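Local coordinates for protein B-agarase (PDB 4BQ2) that hydrolyses agarose chains as a family 50 glycoside hydrolase, an exo-acting beta-agarase from a marine bacterium, at residues 149-157 against 658-669; 200-211 against 340-348. All coordinates share one frame; numbering follows the deposited sequence. Where two conformers were deposited one is given.

The two contacts hold different parts of this agarase together, and by different means. Interaction 1 is the more interior: a strand of the CBM-like domain, 150-155, meets the loop between strand 648-652 and helix 673-688 almost wholly through side chains, with sulfur, imidazole and methyl groups in the middle. Interaction 2 lies farther out, with several exposed residues; there loop 200-211 and the chain at and after helix 339-342 are joined mainly by backbone hydrogen bonds and waters. The two meet directly, since Asn210 ND2 probably donates to Gly661 O at 2.9 Å and Tyr663 packs on Leu203. Segment 658-669 therefore touches both 149-157 and 200-211.

Interaction 1 of 2, residues 149-157 against 658-669; sequences DRQFVWMWG and MDHGSYHPGLIH
Val153 lays its CG1 methyl squarely over the face of the His664 imidazole, 3.3 Å from the ring centroid and 7° off the ring normal, a close CH-pi contact. With CG1 anti to the backbone N (chi1 178°), the other methyl, CG2, faces the Pro665 ring, 3.9 Å from Pro665 CD. This is the tight, buried part of the contact. The same imidazole is held at both nitrogens: NE2 gives a weak, bent hydrogen bond to Trp154 O at 2.9 Å, and ND1 accepts from Gly666 N. Beside it, Met155, folded back at chi2 and chi3, brings SD to 3.8 Å from His664 CE1 while also lying at the edge of the His669 ring. His669 is fixed in turn, its NE2 donating to Gly666 O and one face covered by Pro665 CG.

Toward both ends the packing thins among partly exposed residues. At one, Leu667 CD2 meets the edge of the Trp156 indole at CZ3, 3.7 Å away, and touches Met155 CE more loosely; a glycerol lies near this leucine. At the other, Met658 SD lies near the Arg150 guanidinium in the conformer given, a doubtful contact because the side chain has a second conformer; Arg150 itself is salt-bridged to Asp103.

Strand 150-155 runs between strands 97-104 and 110-115, and a classic beta bulge puts Met155 and Trp156 both opposite Thr99. The contact thus seats the loop between strand 648-652 and helix 673-688, probably part of the catalytic domain, on the CBM-like domain. In a joint that mixes apolar, sulfur and polar groups, the bonds at both His664 nitrogens fix the ring's rotation and so hold its face for Val153.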
loop_
_atom_site.group_PDB
_atom_site.type_symbol
_atom_site.label_atom_id
_atom_site.label_comp_id
_atom_site.label_asym_id
_atom_site.label_seq_id
_atom_site.Cartn_x
_atom_site.Cartn_y
_atom_site.Cartn_z
ATOM N N ASP A 149 13.541 21.029 12.616
ATOM C CA ASP A 149 13.242 19.685 13.121
ATOM C C ASP A 149 12.436 18.874 12.107
ATOM O O ASP A 149 11.773 19.437 11.220
ATOM C CB ASP A 149 12.486 19.759 14.450
ATOM C CG ASP A 149 13.255 20.507 15.519
ATOM O OD1 ASP A 149 14.513 20.504 15.480
ATOM O OD2 ASP A 149 12.591 21.120 16.384
ATOM N N ARG A 150 12.493 17.554 12.239
ATOM C CA ARG A 150 11.725 16.672 11.364
ATOM C C ARG A 150 10.550 16.039 12.074
ATOM O O ARG A 150 10.708 15.459 13.123
ATOM C CB ARG A 150 12.630 15.600 10.783
ATOM C CG ARG A 150 13.783 16.190 9.957
ATOM C CD ARG A 150 14.481 15.100 9.167
ATOM N NE ARG A 150 13.623 14.554 8.103
ATOM C CZ ARG A 150 13.789 13.340 7.585
ATOM N NH1 ARG A 150 14.776 12.547 8.019
ATOM N NH2 ARG A 150 12.989 12.921 6.612
ATOM N N GLN A 151 9.376 16.112 11.469
ATOM C CA GLN A 151 8.170 15.540 12.073
ATOM C C GLN A 151 8.054 14.062 11.690
ATOM O O GLN A 151 8.078 13.738 10.497
ATOM C CB GLN A 151 6.904 16.316 11.639
ATOM C CG GLN A 151 5.690 15.756 12.355
ATOM C CD GLN A 151 4.403 16.537 12.216
ATOM O OE1 GLN A 151 4.121 17.176 11.190
ATOM N NE2 GLN A 151 3.567 16.414 13.225
ATOM N N PHE A 152 7.963 13.161 12.677
ATOM C CA PHE A 152 7.671 11.744 12.385
ATOM C C PHE A 152 6.379 11.731 11.575
ATOM O O PHE A 152 5.424 12.497 11.866
ATOM C CB PHE A 152 7.444 10.929 13.660
ATOM C CG PHE A 152 8.665 10.201 14.194
ATOM C CD1 PHE A 152 8.948 8.893 13.791
ATOM C CD2 PHE A 152 9.477 10.783 15.178
ATOM C CE1 PHE A 152 10.046 8.191 14.310
ATOM C CE2 PHE A 152 10.574 10.099 15.694
ATOM C CZ PHE A 152 10.860 8.795 15.273
ATOM N N VAL A 153 6.320 10.861 10.573
ATOM C CA VAL A 153 5.191 10.894 9.653
ATOM C C VAL A 153 4.077 10.032 10.192
ATOM O O VAL A 153 4.333 8.927 10.674
ATOM C CB VAL A 153 5.615 10.341 8.283
ATOM C CG1 VAL A 153 4.476 10.298 7.282
ATOM C CG2 VAL A 153 6.779 11.159 7.739
ATOM N N TRP A 154 2.831 10.466 10.027
ATOM C CA TRP A 154 1.715 9.664 10.494
ATOM C C TRP A 154 1.559 8.409 9.634
ATOM O O TRP A 154 1.581 8.500 8.403
ATOM C CB TRP A 154 0.411 10.465 10.433
ATOM C CG TRP A 154 -0.742 9.668 10.944
ATOM C CD1 TRP A 154 -1.768 9.139 10.212
ATOM C CD2 TRP A 154 -0.979 9.299 12.302
ATOM N NE1 TRP A 154 -2.625 8.433 11.032
ATOM C CE2 TRP A 154 -2.160 8.525 12.324
ATOM C CE3 TRP A 154 -0.300 9.549 13.516
ATOM C CZ2 TRP A 154 -2.709 8.018 13.518
ATOM C CZ3 TRP A 154 -0.844 9.028 14.717
ATOM C CH2 TRP A 154 -2.034 8.267 14.700
ATOM N N MET A 155 1.367 7.263 10.296
ATOM C CA MET A 155 1.136 5.980 9.642
ATOM C C MET A 155 -0.274 5.465 9.939
ATOM O O MET A 155 -1.128 5.342 9.023
ATOM C CB MET A 155 2.225 4.960 10.046
ATOM C CG MET A 155 3.641 5.421 9.701
ATOM S SD MET A 155 3.953 5.551 7.921
ATOM C CE MET A 155 4.361 3.838 7.572
ATOM N N TRP A 156 -0.546 5.164 11.206
ATOM C CA TRP A 156 -1.881 4.664 11.596
ATOM C C TRP A 156 -1.982 4.610 13.106
ATOM O O TRP A 156 -0.969 4.738 13.809
ATOM C CB TRP A 156 -2.121 3.237 11.049
ATOM C CG TRP A 156 -0.916 2.353 11.188
ATOM C CD1 TRP A 156 -0.451 1.746 12.321
ATOM C CD2 TRP A 156 -0.004 2.003 10.145
ATOM N NE1 TRP A 156 0.697 1.033 12.047
ATOM C CE2 TRP A 156 0.997 1.187 10.717
ATOM C CE3 TRP A 156 0.064 2.306 8.773
ATOM C CZ2 TRP A 156 2.058 0.663 9.963
ATOM C CZ3 TRP A 156 1.140 1.800 8.023
ATOM C CH2 TRP A 156 2.111 0.979 8.623
ATOM N N GLY A 157 -3.205 4.374 13.595
ATOM C CA GLY A 157 -3.421 4.085 15.004
ATOM C C GLY A 157 -4.259 5.165 15.674
ATOM O O GLY A 157 -5.027 5.899 15.015
ATOM N N MET A 658 11.342 12.341 1.088
ATOM C CA MET A 658 10.683 13.626 1.375
ATOM C C MET A 658 11.452 14.825 0.827
ATOM O O MET A 658 11.172 15.979 1.206
ATOM C CB MET A 658 10.471 13.758 2.891
ATOM C CG MET A 658 9.753 12.552 3.486
ATOM S SD MET A 658 9.669 12.555 5.281
ATOM C CE MET A 658 8.390 13.798 5.485
ATOM N N ASP A 659 12.401 14.555 -0.068
ATOM C CA ASP A 659 13.258 15.591 -0.658
ATOM C C ASP A 659 12.771 16.140 -2.031
ATOM O O ASP A 659 13.504 16.883 -2.704
ATOM C CB ASP A 659 14.677 15.063 -0.800
ATOM C CG ASP A 659 14.776 13.865 -1.770
ATOM O OD1 ASP A 659 13.735 13.276 -2.163
ATOM O OD2 ASP A 659 15.904 13.526 -2.140
ATOM N N HIS A 660 11.548 15.794 -2.421
ATOM C CA HIS A 660 10.937 16.290 -3.650
ATOM C C HIS A 660 9.535 16.782 -3.365
ATOM O O HIS A 660 8.617 16.666 -4.201
ATOM C CB HIS A 660 10.956 15.151 -4.678
ATOM C CG HIS A 660 10.793 15.569 -6.101
ATOM N ND1 HIS A 660 11.862 15.898 -6.911
ATOM C CD2 HIS A 660 9.698 15.559 -6.899
ATOM C CE1 HIS A 660 11.421 16.126 -8.135
ATOM N NE2 HIS A 660 10.112 15.918 -8.157
ATOM N N GLY A 661 9.340 17.364 -2.177
ATOM C CA GLY A 661 8.118 18.098 -1.923
ATOM C C GLY A 661 6.966 17.343 -1.308
ATOM O O GLY A 661 5.966 17.944 -0.952
ATOM N N SER A 662 7.090 16.022 -1.131
ATOM C CA SER A 662 5.996 15.265 -0.524
ATOM C C SER A 662 5.909 15.422 0.986
ATOM O O SER A 662 6.904 15.486 1.660
ATOM C CB SER A 662 6.112 13.761 -0.857
ATOM O OG SER A 662 4.930 13.095 -0.456
ATOM N N TYR A 663 4.701 15.392 1.519
ATOM C CA TYR A 663 4.523 15.368 2.972
ATOM C C TYR A 663 4.646 13.975 3.573
ATOM O O TYR A 663 4.630 13.834 4.787
ATOM C CB TYR A 663 3.139 15.884 3.325
ATOM C CG TYR A 663 2.824 17.242 2.731
ATOM C CD1 TYR A 663 3.759 18.269 2.779
ATOM C CD2 TYR A 663 1.580 17.498 2.151
ATOM C CE1 TYR A 663 3.480 19.527 2.268
ATOM C CE2 TYR A 663 1.296 18.748 1.620
ATOM C CZ TYR A 663 2.246 19.757 1.681
ATOM O OH TYR A 663 1.962 21.012 1.142
ATOM N N HIS A 664 4.724 12.956 2.727
ATOM C CA HIS A 664 4.680 11.574 3.197
ATOM C C HIS A 664 5.435 10.745 2.185
ATOM O O HIS A 664 5.150 10.817 0.980
ATOM C CB HIS A 664 3.224 11.101 3.263
ATOM C CG HIS A 664 3.009 9.895 4.128
ATOM N ND1 HIS A 664 3.813 8.771 4.070
ATOM C CD2 HIS A 664 2.053 9.628 5.046
ATOM C CE1 HIS A 664 3.387 7.888 4.956
ATOM N NE2 HIS A 664 2.318 8.382 5.555
ATOM N N PRO A 665 6.439 10.005 2.657
ATOM C CA PRO A 665 7.234 9.187 1.757
ATOM C C PRO A 665 6.474 7.978 1.219
ATOM O O PRO A 665 6.751 7.552 0.098
ATOM C CB PRO A 665 8.425 8.764 2.599
ATOM C CG PRO A 665 8.103 9.096 4.005
ATOM C CD PRO A 665 6.876 9.926 4.066
ATOM N N GLY A 666 5.470 7.507 1.953
ATOM C CA GLY A 666 4.812 6.234 1.658
ATOM C C GLY A 666 5.044 5.209 2.775
ATOM O O GLY A 666 5.388 5.575 3.890
ATOM N N LEU A 667 4.895 3.918 2.478
ATOM C CA LEU A 667 5.051 2.865 3.509
ATOM C C LEU A 667 6.492 2.555 3.966
ATOM O O LEU A 667 6.756 2.197 5.118
ATOM C CB LEU A 667 4.309 1.574 3.062
ATOM C CG LEU A 667 2.786 1.811 3.037
ATOM C CD1 LEU A 667 2.016 0.707 2.326
ATOM C CD2 LEU A 667 2.230 2.024 4.458
ATOM N N ILE A 668 7.433 2.682 3.052
ATOM C CA ILE A 668 8.816 2.375 3.331
ATOM C C ILE A 668 9.604 3.611 2.927
ATOM O O ILE A 668 9.300 4.230 1.905
ATOM C CB ILE A 668 9.306 1.117 2.566
ATOM C CG1 ILE A 668 8.576 -0.154 3.074
ATOM C CG2 ILE A 668 10.839 1.015 2.653
ATOM C CD1 ILE A 668 8.909 -0.598 4.523
ATOM N N HIS A 669 10.562 4.001 3.763
ATOM C CA HIS A 669 11.149 5.361 3.707
ATOM C C HIS A 669 12.652 5.326 3.406
ATOM O O HIS A 669 13.397 4.519 3.986
ATOM C CB HIS A 669 10.935 6.106 5.054
ATOM C CG HIS A 669 9.497 6.227 5.489
ATOM N ND1 HIS A 669 9.138 6.756 6.709
ATOM C CD2 HIS A 669 8.337 5.880 4.875
ATOM C CE1 HIS A 669 7.817 6.746 6.826
ATOM N NE2 HIS A 669 7.309 6.212 5.727
#

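Interaction 2 of 2, residues 200-211 against 340-348; sequences LVGLVDEFGQNA and TRAAMFNWL
Thr340 opens the contact with its CG2 methyl against Leu200 CD1, and a water donates to both Leu200 O and Thr340 O, bridging the two backbones. At Ala343, where the chain is turning (a type I turn spans Ala342 to Phe345), the carbonyl takes a straight hydrogen bond from Gly202 N, 2.9 Å long at 169°. Met344 follows with the largest share of the buried surface. Its O receives Val204 N at 3.1 Å and, weakly, Leu203 N, while its side chain lies alongside Leu203, CG 3.9 Å from CD1, and brings that same CG to 3.4 Å from Leu200 O. The ring of Phe345 runs beside the Val204 side chain and touches CG2. A single beta bridge joins these two residues, and Asn346 N closes it by donating to Val204 O at 2.9 Å. The Asn346 amide reaches over the backbone of Gly202, with OD1 3.1 Å from CA. A second water accepts from Asn346 ND2 and donates to Gly202 O. Trp347, its CG anti to the backbone N (chi1 176°), spreads its indole over Glu206, whose CB lies 3.5 Å above the ring plane. Glu206 is the second residue of the type I turn from Asp205 to Gly208; Asp205 OD1 accepts from Phe207 N, an Asx turn, and from Gln209 N, the two arriving from opposite faces of the carboxylate. Helix 378-387 meets both segments: Phe378 packs on Phe345, while Arg385 touches Trp347 and hydrogen-bonds Glu206 O; strands 296-301 and 373-376 meet Phe345 and Trp347 respectively.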
loop_
_atom_site.group_PDB
_atom_site.type_symbol
_atom_site.label_atom_id
_atom_site.label_comp_id
_atom_site.label_asym_id
_atom_site.label_seq_id
_atom_site.Cartn_x
_atom_site.Cartn_y
_atom_site.Cartn_z
ATOM N N LEU A 200 -2.373 24.599 6.273
ATOM C CA LEU A 200 -3.063 23.895 5.186
ATOM C C LEU A 200 -3.485 24.805 4.028
ATOM O O LEU A 200 -4.298 24.411 3.197
ATOM C CB LEU A 200 -4.270 23.104 5.713
ATOM C CG LEU A 200 -3.996 21.923 6.676
ATOM C CD1 LEU A 200 -5.324 21.346 7.174
ATOM C CD2 LEU A 200 -3.142 20.850 6.004
ATOM N N VAL A 201 -2.926 26.011 3.989
ATOM C CA VAL A 201 -3.331 27.044 3.035
ATOM C C VAL A 201 -2.278 27.193 1.940
ATOM O O VAL A 201 -1.094 27.376 2.236
ATOM C CB VAL A 201 -3.530 28.423 3.734
ATOM C CG1 VAL A 201 -3.674 29.544 2.709
ATOM C CG2 VAL A 201 -4.759 28.398 4.625
ATOM N N GLY A 202 -2.725 27.149 0.683
ATOM C CA GLY A 202 -1.847 27.431 -0.447
ATOM C C GLY A 202 -0.771 26.379 -0.593
ATOM O O GLY A 202 0.390 26.695 -0.858
ATOM N N LEU A 203 -1.173 25.118 -0.435
ATOM C CA LEU A 203 -0.235 23.991 -0.547
ATOM C C LEU A 203 0.248 23.707 -1.966
ATOM O O LEU A 203 1.379 23.317 -2.162
ATOM C CB LEU A 203 -0.914 22.724 -0.016
ATOM C CG LEU A 203 -1.345 22.832 1.445
ATOM C CD1 LEU A 203 -2.027 21.543 1.920
ATOM C CD2 LEU A 203 -0.164 23.245 2.324
ATOM N N VAL A 204 -0.645 23.891 -2.941
ATOM C CA VAL A 204 -0.446 23.422 -4.310
ATOM C C VAL A 204 -0.380 24.576 -5.310
ATOM O O VAL A 204 -1.201 25.495 -5.270
ATOM C CB VAL A 204 -1.606 22.475 -4.741
ATOM C CG1 VAL A 204 -1.204 21.678 -5.967
ATOM C CG2 VAL A 204 -2.030 21.545 -3.603
ATOM N N ASP A 205 0.614 24.523 -6.185
ATOM C CA ASP A 205 0.740 25.457 -7.290
ATOM C C ASP A 205 -0.053 25.001 -8.539
ATOM O O ASP A 205 -0.836 24.039 -8.456
ATOM C CB ASP A 205 2.221 25.740 -7.565
ATOM C CG ASP A 205 2.940 24.595 -8.256
ATOM O OD1 ASP A 205 2.302 23.577 -8.690
ATOM O OD2 ASP A 205 4.162 24.737 -8.393
ATOM N N GLU A 206 0.115 25.673 -9.688
ATOM C CA GLU A 206 -0.748 25.374 -10.834
ATOM C C GLU A 206 -0.402 24.018 -11.493
ATOM O O GLU A 206 -1.214 23.495 -12.248
ATOM C CB GLU A 206 -0.729 26.498 -11.901
ATOM C CG GLU A 206 0.634 26.709 -12.543
ATOM C CD GLU A 206 1.483 27.734 -11.805
ATOM O OE1 GLU A 206 1.462 27.772 -10.534
ATOM O OE2 GLU A 206 2.179 28.502 -12.512
ATOM N N PHE A 207 0.776 23.481 -11.170
ATOM C CA PHE A 207 1.313 22.213 -11.716
ATOM C C PHE A 207 1.046 21.040 -10.751
ATOM O O PHE A 207 1.468 19.891 -10.995
ATOM C CB PHE A 207 2.825 22.347 -11.976
ATOM C CG PHE A 207 3.184 23.454 -12.930
ATOM C CD1 PHE A 207 2.842 23.367 -14.290
ATOM C CD2 PHE A 207 3.843 24.605 -12.469
ATOM C CE1 PHE A 207 3.152 24.402 -15.162
ATOM C CE2 PHE A 207 4.186 25.633 -13.348
ATOM C CZ PHE A 207 3.832 25.541 -14.686
ATOM N N GLY A 208 0.344 21.315 -9.653
ATOM C CA GLY A 208 0.112 20.276 -8.636
ATOM C C GLY A 208 1.278 20.030 -7.674
ATOM O O GLY A 208 1.202 19.105 -6.862
ATOM N N GLN A 209 2.327 20.860 -7.736
ATOM C CA GLN A 209 3.525 20.733 -6.857
ATOM C C GLN A 209 3.374 21.472 -5.522
ATOM O O GLN A 209 2.561 22.374 -5.389
ATOM C CB GLN A 209 4.780 21.273 -7.556
ATOM C CG GLN A 209 4.973 20.791 -8.980
ATOM C CD GLN A 209 6.095 21.515 -9.716
ATOM O OE1 GLN A 209 7.029 20.883 -10.186
ATOM N NE2 GLN A 209 6.022 22.850 -9.792
ATOM N N ASN A 210 4.168 21.069 -4.545
ATOM C CA ASN A 210 4.265 21.731 -3.246
ATOM C C ASN A 210 4.602 23.200 -3.512
ATOM O O ASN A 210 5.678 23.524 -4.035
ATOM C CB ASN A 210 5.356 21.031 -2.435
ATOM C CG ASN A 210 5.495 21.566 -1.024
ATOM O OD1 ASN A 210 5.388 22.778 -0.792
ATOM N ND2 ASN A 210 5.750 20.651 -0.066
ATOM N N ALA A 211 3.664 24.079 -3.213
ATOM C CA ALA A 211 3.885 25.522 -3.556
ATOM C C ALA A 211 4.856 26.246 -2.616
ATOM O O ALA A 211 5.444 27.260 -2.993
ATOM C CB ALA A 211 2.553 26.266 -3.644
ATOM N N THR A 340 -11.640 23.906 3.991
ATOM C CA THR A 340 -10.287 23.456 4.277
ATOM C C THR A 340 -9.650 22.891 2.984
ATOM O O THR A 340 -8.546 23.284 2.607
ATOM C CB THR A 340 -10.251 22.429 5.436
ATOM O OG1 THR A 340 -10.752 23.035 6.638
ATOM C CG2 THR A 340 -8.853 21.958 5.716
ATOM N N ARG A 341 -10.378 22.011 2.294
ATOM C CA ARG A 341 -9.881 21.470 1.009
ATOM C C ARG A 341 -9.662 22.569 -0.036
ATOM O O ARG A 341 -8.576 22.688 -0.607
ATOM C CB ARG A 341 -10.803 20.358 0.497
ATOM C CG ARG A 341 -10.784 19.101 1.361
ATOM C CD ARG A 341 -9.413 18.410 1.367
ATOM N NE ARG A 341 -8.923 18.043 0.021
ATOM C CZ ARG A 341 -7.864 17.264 -0.181
ATOM N NH1 ARG A 341 -7.213 16.739 0.866
ATOM N NH2 ARG A 341 -7.468 16.976 -1.420
ATOM N N ALA A 342 -10.659 23.426 -0.236
ATOM C CA ALA A 342 -10.542 24.470 -1.270
ATOM C C ALA A 342 -9.361 25.412 -1.074
ATOM O O ALA A 342 -8.687 25.769 -2.049
ATOM C CB ALA A 342 -11.849 25.241 -1.420
ATOM N N ALA A 343 -9.083 25.797 0.175
ATOM C CA ALA A 343 -7.988 26.731 0.443
ATOM C C ALA A 343 -6.592 26.130 0.202
ATOM O O ALA A 343 -5.594 26.847 0.199
ATOM C CB ALA A 343 -8.091 27.329 1.862
ATOM N N MET A 344 -6.504 24.814 0.010
ATOM C CA MET A 344 -5.200 24.213 -0.268
ATOM C C MET A 344 -4.691 24.562 -1.640
ATOM O O MET A 344 -3.488 24.424 -1.899
ATOM C CB MET A 344 -5.236 22.688 -0.168
ATOM C CG MET A 344 -5.791 22.170 1.138
ATOM S SD MET A 344 -5.984 20.377 1.023
ATOM C CE MET A 344 -6.077 20.064 2.797
ATOM N N PHE A 345 -5.589 25.007 -2.523
ATOM C CA PHE A 345 -5.234 25.155 -3.953
ATOM C C PHE A 345 -4.996 26.574 -4.414
ATOM O O PHE A 345 -5.917 27.405 -4.336
ATOM C CB PHE A 345 -6.267 24.457 -4.851
ATOM C CG PHE A 345 -6.455 23.003 -4.499
ATOM C CD1 PHE A 345 -5.539 22.036 -4.956
ATOM C CD2 PHE A 345 -7.497 22.608 -3.671
ATOM C CE1 PHE A 345 -5.693 20.692 -4.601
ATOM C CE2 PHE A 345 -7.649 21.265 -3.313
ATOM C CZ PHE A 345 -6.751 20.312 -3.785
ATOM N N ASN A 346 -3.787 26.844 -4.921
ATOM C CA ASN A 346 -3.470 28.202 -5.369
ATOM C C ASN A 346 -4.125 28.488 -6.720
ATOM O O ASN A 346 -4.375 29.648 -7.056
ATOM C CB ASN A 346 -1.964 28.464 -5.473
ATOM C CG ASN A 346 -1.309 28.764 -4.125
ATOM O OD1 ASN A 346 -1.972 29.007 -3.134
ATOM N ND2 ASN A 346 -0.001 28.712 -4.099
ATOM N N TRP A 347 -4.379 27.435 -7.499
ATOM C CA TRP A 347 -4.991 27.615 -8.820
ATOM C C TRP A 347 -5.878 26.449 -9.170
ATOM O O TRP A 347 -5.432 25.297 -9.137
ATOM C CB TRP A 347 -3.905 27.750 -9.893
ATOM C CG TRP A 347 -4.432 27.857 -11.322
ATOM C CD1 TRP A 347 -4.790 29.007 -11.969
ATOM C CD2 TRP A 347 -4.635 26.784 -12.271
ATOM N NE1 TRP A 347 -5.193 28.724 -13.259
ATOM C CE2 TRP A 347 -5.111 27.370 -13.468
ATOM C CE3 TRP A 347 -4.450 25.390 -12.227
ATOM C CZ2 TRP A 347 -5.406 26.608 -14.621
ATOM C CZ3 TRP A 347 -4.744 24.636 -13.355
ATOM C CH2 TRP A 347 -5.217 25.247 -14.542
ATOM N N LEU A 348 -7.127 26.744 -9.520
ATOM C CA LEU A 348 -8.005 25.757 -10.162
ATOM C C LEU A 348 -8.678 26.455 -11.350
ATOM O O LEU A 348 -9.025 27.636 -11.251
ATOM C CB LEU A 348 -9.038 25.210 -9.185
ATOM C CG LEU A 348 -8.530 24.271 -8.082
ATOM C CD1 LEU A 348 -9.642 24.043 -7.075
ATOM C CD2 LEU A 348 -8.057 22.944 -8.674
HETATM O O HOH W 1 -6.838 24.810 3.923
HETATM O O HOH W 2 1.212 29.173 -1.288
HETATM O O HOH W 3 -3.544 24.550 -7.226
#